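PDB 1R0K: 1-deoxy-D-xylulose 5-phosphate reductoisomerase from Zymomonas mobilis, which catalyses the NADPH-dependent rearrangement and reduction of 1-deoxy-D-xylulose 5-phosphate to 2-C-methyl-D-erythritol 4-phosphate in isoprenoid biosynthesis, with a divalent metal ion. Local coordinates for residues Ala123-Leu128 against Leu222-His227; Arg170-Ala175 against Lys235-Val240. All coordinates share one frame; numbering follows the deposited sequence.

Contact 1: residues Ala123-Leu128 against Leu222-His227; sequences ANKESL and LIEAFH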
loop_
_atom_site.group_PDB
_atom_site.type_symbol
_atom_site.label_atom_id
_atom_site.label_comp_id
_atom_site.label_asym_id
_atom_site.label_seq_id
_atom_site.Cartn_x
_atom_site.Cartn_y
_atom_site.Cartn_z
ATOM N N ALA B 123 13.145 -8.265 -15.512
ATOM C CA ALA B 123 14.228 -8.051 -14.562
ATOM C C ALA B 123 15.393 -7.342 -15.269
ATOM O O ALA B 123 16.096 -6.534 -14.661
ATOM C CB ALA B 123 14.688 -9.385 -13.986
ATOM N N ASN B 124 15.592 -7.644 -16.549
ATOM C CA ASN B 124 16.658 -7.019 -17.339
ATOM C C ASN B 124 16.494 -5.498 -17.307
ATOM O O ASN B 124 15.443 -4.975 -17.671
ATOM C CB ASN B 124 16.608 -7.525 -18.787
ATOM C CG ASN B 124 17.570 -6.779 -19.707
ATOM O OD1 ASN B 124 17.233 -5.732 -20.264
ATOM N ND2 ASN B 124 18.779 -7.311 -19.858
ATOM N N LYS B 125 17.540 -4.793 -16.885
ATOM C CA LYS B 125 17.492 -3.335 -16.773
ATOM C C LYS B 125 17.721 -2.550 -18.069
ATOM O O LYS B 125 17.118 -1.496 -18.271
ATOM C CB LYS B 125 18.497 -2.869 -15.717
ATOM C CG LYS B 125 18.252 -3.454 -14.333
ATOM C CD LYS B 125 19.334 -3.018 -13.352
ATOM C CE LYS B 125 19.059 -3.538 -11.951
ATOM N NZ LYS B 125 19.122 -5.023 -11.895
ATOM N N GLU B 126 18.595 -3.047 -18.938
ATOM C CA GLU B 126 18.876 -2.351 -20.191
ATOM C C GLU B 126 17.612 -2.165 -21.027
ATOM O O GLU B 126 17.476 -1.179 -21.758
ATOM C CB GLU B 126 19.919 -3.116 -21.014
ATOM C CG GLU B 126 21.353 -3.040 -20.490
ATOM C CD GLU B 126 21.549 -3.763 -19.169
ATOM O OE1 GLU B 126 20.760 -4.686 -18.862
ATOM O OE2 GLU B 126 22.511 -3.419 -18.445
ATOM N N SER B 127 16.688 -3.112 -20.910
ATOM C CA SER B 127 15.443 -3.051 -21.659
ATOM C C SER B 127 14.735 -1.708 -21.517
ATOM O O SER B 127 14.262 -1.150 -22.507
ATOM C CB SER B 127 14.503 -4.175 -21.216
ATOM O OG SER B 127 15.020 -5.437 -21.588
ATOM N N LEU B 128 14.664 -1.179 -20.300
ATOM C CA LEU B 128 13.986 0.098 -20.094
ATOM C C LEU B 128 14.937 1.278 -19.943
ATOM O O LEU B 128 14.583 2.417 -20.241
ATOM C CB LEU B 128 13.054 0.008 -18.885
ATOM C CG LEU B 128 11.984 -1.077 -19.029
ATOM C CD1 LEU B 128 11.059 -1.047 -17.821
ATOM C CD2 LEU B 128 11.199 -0.860 -20.314
ATOM N N LEU B 222 15.079 5.302 -11.749
ATOM C CA LEU B 222 14.164 6.391 -12.051
ATOM C C LEU B 222 13.800 6.355 -13.528
ATOM O O LEU B 222 12.642 6.549 -13.907
ATOM C CB LEU B 222 14.819 7.732 -11.727
ATOM C CG LEU B 222 14.037 8.975 -12.131
ATOM C CD1 LEU B 222 12.696 9.010 -11.413
ATOM C CD2 LEU B 222 14.859 10.211 -11.795
ATOM N N ILE B 223 14.803 6.113 -14.364
ATOM C CA ILE B 223 14.582 6.062 -15.796
ATOM C C ILE B 223 13.632 4.919 -16.117
ATOM O O ILE B 223 12.667 5.099 -16.851
ATOM C CB ILE B 223 15.914 5.882 -16.549
ATOM C CG1 ILE B 223 16.760 7.148 -16.386
ATOM C CG2 ILE B 223 15.656 5.600 -18.026
ATOM C CD1 ILE B 223 18.144 7.046 -16.981
ATOM N N GLU B 224 13.896 3.750 -15.544
ATOM C CA GLU B 224 13.043 2.590 -15.769
ATOM C C GLU B 224 11.616 2.860 -15.315
ATOM O O GLU B 224 10.660 2.504 -16.006
ATOM C CB GLU B 224 13.567 1.385 -14.999
ATOM C CG GLU B 224 14.919 0.882 -15.431
ATOM C CD GLU B 224 15.378 -0.278 -14.568
ATOM O OE1 GLU B 224 15.958 -0.021 -13.486
ATOM O OE2 GLU B 224 15.137 -1.440 -14.964
ATOM N N ALA B 225 11.481 3.477 -14.141
ATOM C CA ALA B 225 10.167 3.788 -13.585
ATOM C C ALA B 225 9.398 4.724 -14.503
ATOM O O ALA B 225 8.184 4.593 -14.682
ATOM C CB ALA B 225 10.318 4.419 -12.209
ATOM N N PHE B 226 10.112 5.680 -15.084
ATOM C CA PHE B 226 9.490 6.644 -15.979
ATOM C C PHE B 226 8.805 5.952 -17.158
ATOM O O PHE B 226 7.696 6.322 -17.542
ATOM C CB PHE B 226 10.544 7.629 -16.488
ATOM C CG PHE B 226 10.021 8.608 -17.506
ATOM C CD1 PHE B 226 9.142 9.624 -17.136
ATOM C CD2 PHE B 226 10.375 8.494 -18.848
ATOM C CE1 PHE B 226 8.624 10.505 -18.082
ATOM C CE2 PHE B 226 9.861 9.366 -19.801
ATOM C CZ PHE B 226 8.986 10.365 -19.412
ATOM N N HIS B 227 9.460 4.947 -17.732
ATOM C CA HIS B 227 8.888 4.232 -18.867
ATOM C C HIS B 227 7.808 3.252 -18.439
ATOM O O HIS B 227 6.819 3.075 -19.132
ATOM C CB HIS B 227 9.980 3.491 -19.642
ATOM C CG HIS B 227 10.812 4.386 -20.504
ATOM N ND1 HIS B 227 12.091 4.775 -20.163
ATOM C CD2 HIS B 227 10.535 4.994 -21.683
ATOM C CE1 HIS B 227 12.565 5.582 -21.096
ATOM N NE2 HIS B 227 11.641 5.731 -22.028
#

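Contact 2: residues Arg170-Ala175 against Lys235-Val240; sequences RIIITA and KFEILV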
loop_
_atom_site.group_PDB
_atom_site.type_symbol
_atom_site.label_atom_id
_atom_site.label_comp_id
_atom_site.label_asym_id
_atom_site.label_seq_id
_atom_site.Cartn_x
_atom_site.Cartn_y
_atom_site.Cartn_z
ATOM N N ARG B 170 2.079 11.688 -6.932
ATOM C CA ARG B 170 3.524 11.496 -6.940
ATOM C C ARG B 170 3.905 10.042 -6.687
ATOM O O ARG B 170 3.165 9.294 -6.052
ATOM C CB ARG B 170 4.205 12.381 -5.885
ATOM C CG ARG B 170 3.793 12.095 -4.452
ATOM C CD ARG B 170 4.750 12.719 -3.414
ATOM N NE ARG B 170 4.155 12.650 -2.084
ATOM C CZ ARG B 170 4.792 12.860 -0.934
ATOM N NH1 ARG B 170 6.085 13.159 -0.907
ATOM N NH2 ARG B 170 4.117 12.777 0.201
ATOM N N ILE B 171 5.051 9.645 -7.231
ATOM C CA ILE B 171 5.586 8.305 -7.031
ATOM C C ILE B 171 6.890 8.532 -6.273
ATOM O O ILE B 171 7.755 9.295 -6.710
ATOM C CB ILE B 171 5.886 7.581 -8.366
ATOM C CG1 ILE B 171 4.574 7.155 -9.032
ATOM C CG2 ILE B 171 6.791 6.375 -8.119
ATOM C CD1 ILE B 171 4.756 6.358 -10.313
ATOM N N ILE B 172 7.013 7.878 -5.126
ATOM C CA ILE B 172 8.194 8.021 -4.294
ATOM C C ILE B 172 9.061 6.780 -4.404
ATOM O O ILE B 172 8.663 5.697 -3.984
ATOM C CB ILE B 172 7.809 8.211 -2.821
ATOM C CG1 ILE B 172 6.813 9.363 -2.687
ATOM C CG2 ILE B 172 9.058 8.475 -1.985
ATOM C CD1 ILE B 172 6.223 9.482 -1.297
ATOM N N ILE B 173 10.236 6.937 -4.997
ATOM C CA ILE B 173 11.156 5.826 -5.118
ATOM C C ILE B 173 12.046 5.905 -3.885
ATOM O O ILE B 173 12.798 6.861 -3.711
ATOM C CB ILE B 173 12.030 5.940 -6.378
ATOM C CG1 ILE B 173 11.145 6.043 -7.619
ATOM C CG2 ILE B 173 12.951 4.731 -6.481
ATOM C CD1 ILE B 173 11.928 6.238 -8.903
ATOM N N THR B 174 11.935 4.916 -3.009
ATOM C CA THR B 174 12.761 4.905 -1.812
ATOM C C THR B 174 14.169 4.473 -2.188
ATOM O O THR B 174 14.362 3.732 -3.153
ATOM C CB THR B 174 12.183 3.970 -0.743
ATOM O OG1 THR B 174 11.868 2.701 -1.329
ATOM C CG2 THR B 174 10.924 4.589 -0.141
ATOM N N ALA B 175 15.152 4.953 -1.430
ATOM C CA ALA B 175 16.549 4.649 -1.696
ATOM C C ALA B 175 17.293 4.486 -0.383
ATOM O O ALA B 175 17.128 5.300 0.521
ATOM C CB ALA B 175 17.188 5.783 -2.507
ATOM N N LYS B 235 6.547 14.252 -11.332
ATOM C CA LYS B 235 5.767 13.569 -10.305
ATOM C C LYS B 235 6.586 12.522 -9.560
ATOM O O LYS B 235 6.068 11.831 -8.686
ATOM C CB LYS B 235 4.529 12.910 -10.914
ATOM C CG LYS B 235 3.499 13.908 -11.432
ATOM C CD LYS B 235 2.142 13.240 -11.615
ATOM C CE LYS B 235 1.061 14.256 -11.965
ATOM N NZ LYS B 235 -0.282 13.619 -12.056
ATOM N N PHE B 236 7.863 12.408 -9.912
ATOM C CA PHE B 236 8.745 11.457 -9.248
ATOM C C PHE B 236 9.562 12.116 -8.157
ATOM O O PHE B 236 10.003 13.260 -8.288
ATOM C CB PHE B 236 9.704 10.803 -10.241
ATOM C CG PHE B 236 9.061 9.765 -11.104
ATOM C CD1 PHE B 236 8.403 10.124 -12.275
ATOM C CD2 PHE B 236 9.094 8.425 -10.735
ATOM C CE1 PHE B 236 7.789 9.163 -13.070
ATOM C CE2 PHE B 236 8.480 7.453 -11.523
ATOM C CZ PHE B 236 7.828 7.821 -12.691
ATOM N N GLU B 237 9.752 11.378 -7.073
ATOM C CA GLU B 237 10.533 11.841 -5.942
ATOM C C GLU B 237 11.392 10.694 -5.453
ATOM O O GLU B 237 10.955 9.545 -5.443
ATOM C CB GLU B 237 9.625 12.276 -4.794
ATOM C CG GLU B 237 9.068 13.676 -4.908
ATOM C CD GLU B 237 8.094 13.981 -3.793
ATOM O OE1 GLU B 237 8.244 13.395 -2.697
ATOM O OE2 GLU B 237 7.190 14.816 -4.010
ATOM N N ILE B 238 12.617 11.003 -5.059
ATOM C CA ILE B 238 13.491 9.980 -4.516
ATOM C C ILE B 238 13.552 10.302 -3.031
ATOM O O ILE B 238 13.763 11.454 -2.647
ATOM C CB ILE B 238 14.903 10.041 -5.131
ATOM C CG1 ILE B 238 14.819 9.733 -6.629
ATOM C CG2 ILE B 238 15.831 9.047 -4.421
ATOM C CD1 ILE B 238 16.149 9.870 -7.351
ATOM N N LEU B 239 13.321 9.295 -2.199
ATOM C CA LEU B 239 13.346 9.486 -0.757
ATOM C C LEU B 239 14.344 8.522 -0.136
ATOM O O LEU B 239 14.213 7.306 -0.288
ATOM C CB LEU B 239 11.945 9.247 -0.165
ATOM C CG LEU B 239 11.790 9.289 1.363
ATOM C CD1 LEU B 239 12.079 10.687 1.890
ATOM C CD2 LEU B 239 10.379 8.865 1.752
ATOM N N VAL B 240 15.350 9.061 0.549
ATOM C CA VAL B 240 16.345 8.214 1.193
ATOM C C VAL B 240 15.715 7.610 2.445
ATOM O O VAL B 240 15.154 8.315 3.282
ATOM C CB VAL B 240 17.621 9.007 1.554
ATOM C CG1 VAL B 240 18.580 8.125 2.341
ATOM C CG2 VAL B 240 18.300 9.499 0.267
#

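Contact 1: residues Ala123-Leu128 against Leu222-His227
L128 and E224 meet where the short helix that follows strand 119-122 of the Rossmann-type NADPH-binding domain packs on helix 216-229 of the central part of the enzyme. CB of L128 rests on the stem of E224, 4.0 Å from its CG, while L128 CD1 reaches the backbone O of E224. A leucine suits this buried place, since it also packs on M135 and I136 of helix 132-142. Beyond CG the E224 chain runs extended (chi2 178°), carrying the carboxylate past L128 to the preceding turn, where OE2 lies 3.5 Å from CA of K125 and also nears its CB. The methylenes of E224 thus pack on the leucine, and its OE2 lies against carbons of the turn. The amine of K125 goes elsewhere: the chain bends at chi4 (65°), NZ stays 6.1 Å from OE1 of E224, and a long, weak ion pair links it to D150, a predicted manganese ligand. K125 itself probably binds the substrate.

Further out, N124, a predicted NADPH-binding residue, caps the short helix. An asparagine fits here because both ends of its amide are used: ND2 donates to the carbonyls of I101 and G103, and OD1 accepts twice, from S127 N at 2.8 Å and from S127 OG at 2.6 Å, the hydroxyl lying 39° above the carbonyl plane.

Contact 2: residues Arg170-Ala175 against Lys235-Val240
Segments 170-175 and 235-240 run parallel, their strand axes 4.5 Å apart at closest approach and 29° apart in direction, and five backbone hydrogen bonds join them, in which I171, I173 and A175 donate to K235, E237 and L239, while E237 and L239 donate back to I171 and I173. At the start of the pair R170 and E237 form a salt bridge: NH1 approaches OE1 from its syn side at 2.8 Å, and OE1 lies nearly in the guanidinium plane. CG of R170 sits between the backbone N and the carbonyl carbon (chi1 62°), and the chain runs extended from there to NE, CD passing 3.3 Å from OE2 of E237. The two planes are turned 56° apart, and the bridge is a single N-H...O bond. CD1 of I172 lies 3.6 Å above the guanidinium centre. NE pairs with E251, and NH2 donates to the carbonyl of L287 of the second subunit; an alanine in place of R170 would probably leave E237 and E251 without this cation and lose that bond across the dimer interface.

Isoleucines, beta-branched and so suited to a strand, pack on both faces. I172 and L239 lie side by side, tightly packed, CG2 to CB 3.5 Å, with F289 of the second subunit against both. On the other face, I171 CG2 is 3.9 Å from CE2 of F236, and I173 CD1 reaches CD2 of the same ring. This face packs on helices 151-159 and 216-229, whereas strand 246-252 pairs antiparallel with strand 168-175 along the edge opposite to 236-240.

Overall arrangement
Helix 216-229 connects the two contacts, whose centres lie 15 Å apart. In contact 1 it receives L128 through E224; with other residues of the same turns it covers the sheet of contact 2, where A225 CB is 3.6 Å from F236 CE2 and L222 CD1 is 3.8 Å from I173 CD1. The helix therefore lies between the cofactor-binding domain and the sheet that faces the second subunit. Contact 1 itself holds the predicted site residues N124, K125 and E126, the side chain of K125 about 4 Å from that of D150. Contact 2 borders the site: the side chain of I173 is about 4 Å from that of E152, like D150 a probable manganese ligand, while K218, a probable substrate-binding residue, donates to T174 O.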